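Local coordinates for peptidoglycan-N-acetylglucosamine deacetylase BC_1974 (Bacillus cereus, PDB 5N1P), which removes the acetyl group from N-acetylglucosamine residues of peptidoglycan by zinc-dependent hydrolysis, releasing acetate, at residues 19-24 with 46-51. Sequence-based numbering, arbitrary orientation.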
loop_
_atom_site.group_PDB
_atom_site.type_symbol
_atom_site.label_atom_id
_atom_site.label_comp_id
_atom_site.label_asym_id
_atom_site.label_seq_id
_atom_site.Cartn_x
_atom_site.Cartn_y
_atom_site.Cartn_z
ATOM N N LEU A 19 0.038 -0.796 -14.310
ATOM C CA LEU A 19 0.793 -0.070 -13.301
ATOM C C LEU A 19 2.226 -0.594 -13.194
ATOM O O LEU A 19 3.177 0.183 -13.150
ATOM C CB LEU A 19 0.095 -0.163 -11.943
ATOM C CG LEU A 19 0.861 0.441 -10.766
ATOM C CD1 LEU A 19 1.169 1.930 -10.988
ATOM C CD2 LEU A 19 0.054 0.250 -9.484
ATOM N N LEU A 20 2.375 -1.912 -13.153
ATOM C CA LEU A 20 3.698 -2.515 -13.064
ATOM C C LEU A 20 4.576 -2.128 -14.241
ATOM O O LEU A 20 5.772 -1.882 -14.075
ATOM C CB LEU A 20 3.581 -4.036 -12.969
ATOM C CG LEU A 20 3.069 -4.504 -11.609
ATOM C CD1 LEU A 20 2.731 -5.977 -11.658
ATOM C CD2 LEU A 20 4.121 -4.231 -10.535
ATOM N N ASN A 21 3.985 -2.057 -15.428
ATOM C CA ASN A 21 4.734 -1.659 -16.613
ATOM C C ASN A 21 5.164 -0.200 -16.513
ATOM O O ASN A 21 6.284 0.153 -16.872
ATOM C CB ASN A 21 3.909 -1.902 -17.872
ATOM C CG ASN A 21 3.659 -3.381 -18.124
ATOM O OD1 ASN A 21 4.423 -4.235 -17.671
ATOM N ND2 ASN A 21 2.585 -3.691 -18.843
ATOM N N THR A 22 4.280 0.640 -15.986
ATOM C CA THR A 22 4.588 2.052 -15.809
ATOM C C THR A 22 5.730 2.239 -14.808
ATOM O O THR A 22 6.658 3.012 -15.050
ATOM C CB THR A 22 3.335 2.831 -15.352
ATOM O OG1 THR A 22 2.348 2.772 -16.392
ATOM C CG2 THR A 22 3.673 4.291 -15.056
ATOM N N LEU A 23 5.671 1.513 -13.692
ATOM C CA LEU A 23 6.720 1.591 -12.683
ATOM C C LEU A 23 8.072 1.150 -13.259
ATOM O O LEU A 23 9.097 1.798 -13.030
ATOM C CB LEU A 23 6.347 0.739 -11.466
ATOM C CG LEU A 23 5.147 1.288 -10.677
ATOM C CD1 LEU A 23 4.652 0.271 -9.657
ATOM C CD2 LEU A 23 5.527 2.608 -10.006
ATOM N N LYS A 24 8.061 0.064 -14.027
ATOM C CA LYS A 24 9.284 -0.459 -14.635
ATOM C C LYS A 24 9.890 0.524 -15.635
ATOM O O LYS A 24 11.109 0.698 -15.678
ATOM C CB LYS A 24 9.012 -1.798 -15.325
ATOM C CG LYS A 24 10.261 -2.448 -15.911
ATOM C CD LYS A 24 9.928 -3.733 -16.645
ATOM C CE LYS A 24 9.392 -4.793 -15.696
ATOM N NZ LYS A 24 9.209 -6.102 -16.386
ATOM N N VAL A 46 0.527 -11.224 -8.248
ATOM C CA VAL A 46 1.259 -11.237 -6.992
ATOM C C VAL A 46 2.712 -11.616 -7.251
ATOM O O VAL A 46 3.638 -10.986 -6.740
ATOM C CB VAL A 46 0.641 -12.226 -5.974
ATOM C CG1 VAL A 46 1.459 -12.237 -4.692
ATOM C CG2 VAL A 46 -0.825 -11.886 -5.699
ATOM N N LYS A 47 2.905 -12.646 -8.068
ATOM C CA LYS A 47 4.251 -13.105 -8.406
ATOM C C LYS A 47 5.033 -12.002 -9.101
ATOM O O LYS A 47 6.195 -11.731 -8.777
ATOM C CB LYS A 47 4.187 -14.340 -9.298
ATOM C CG LYS A 47 5.544 -14.963 -9.553
ATOM C CD LYS A 47 5.407 -16.287 -10.294
ATOM C CE LYS A 47 4.675 -17.308 -9.438
ATOM N NZ LYS A 47 5.376 -18.630 -9.426
ATOM N N ARG A 48 4.381 -11.344 -10.042
ATOM C CA ARG A 48 5.044 -10.313 -10.802
ATOM C C ARG A 48 5.418 -9.092 -9.934
ATOM O O ARG A 48 6.512 -8.532 -10.067
ATOM C CB ARG A 48 4.154 -9.912 -11.975
ATOM C CG ARG A 48 4.919 -9.270 -13.058
ATOM C CD ARG A 48 4.046 -8.733 -14.157
ATOM N NE ARG A 48 4.731 -7.551 -14.633
ATOM C CZ ARG A 48 4.201 -6.618 -15.400
ATOM N NH1 ARG A 48 2.958 -6.739 -15.847
ATOM N NH2 ARG A 48 4.937 -5.571 -15.720
ATOM N N GLU A 49 4.520 -8.687 -9.038
ATOM C CA GLU A 49 4.818 -7.586 -8.117
ATOM C C GLU A 49 6.107 -7.859 -7.355
ATOM O O GLU A 49 7.016 -7.021 -7.327
ATOM C CB GLU A 49 3.659 -7.369 -7.135
ATOM C CG GLU A 49 2.468 -6.670 -7.787
ATOM C CD GLU A 49 1.225 -6.613 -6.908
ATOM O OE1 GLU A 49 1.289 -6.997 -5.719
ATOM O OE2 GLU A 49 0.178 -6.170 -7.429
ATOM N N ASN A 50 6.187 -9.046 -6.757
ATOM C CA ASN A 50 7.333 -9.414 -5.957
ATOM C C ASN A 50 8.604 -9.599 -6.799
ATOM O O ASN A 50 9.689 -9.191 -6.387
ATOM C CB ASN A 50 7.016 -10.690 -5.175
ATOM C CG ASN A 50 8.197 -11.191 -4.397
ATOM O OD1 ASN A 50 8.799 -12.215 -4.750
ATOM N ND2 ASN A 50 8.558 -10.469 -3.351
ATOM N N ALA A 51 8.457 -10.187 -7.984
ATOM C CA ALA A 51 9.597 -10.452 -8.859
ATOM C C ALA A 51 10.227 -9.187 -9.412
ATOM O O ALA A 51 11.419 -9.176 -9.737
ATOM C CB ALA A 51 9.174 -11.353 -10.011
#
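Leu20 and Glu49 form the nearest CA pair between segments 19-24 and 46-51, which lie on helices 16-25 and 43-51 and run nearly parallel, 12° apart, with axes 11.1 Å from each other. They illustrate how neighbouring outer helices of the NodB-type (CE4) beta/alpha fold, joined by strand 31-34 and the short helix 36-41, pack side by side against the strands. Over this spacing the contact is carried by side chains, chiefly Leu20 and Arg48, which slide past each other in opposite directions. Arg48 CG stands anti to the backbone N (chi1 -159°), and the chain bends farther out, at chi3. Leu20 CB lies over one face of the guanidinium, toward its rim, 3.4 Å from Arg48 NH2, while Leu20 CD1 rests 3.9 Å from Arg48 CD. The same methyl meets Glu49 CG at 3.9 Å, where leucine and glutamate cross at about a right angle. Deeper in, Glu49 and Leu19 both touch Phe32 of strand 31-34, tying the pair of helices to the sheet. Just beyond segment 46-51, Glu52 forms a salt bridge with Arg48 NE and a weak, long ion pair with Lys24 NZ, which would partly offset the like charges of Lys24 and Arg48. Asn21 crosses the arginine, its amide plane tilted 33° from the guanidinium; Asn21 OD1 sits at the guanidinium edge and accepts a hydrogen bond from Arg48 NH2, modelled at a doubtfully short 2.4 Å.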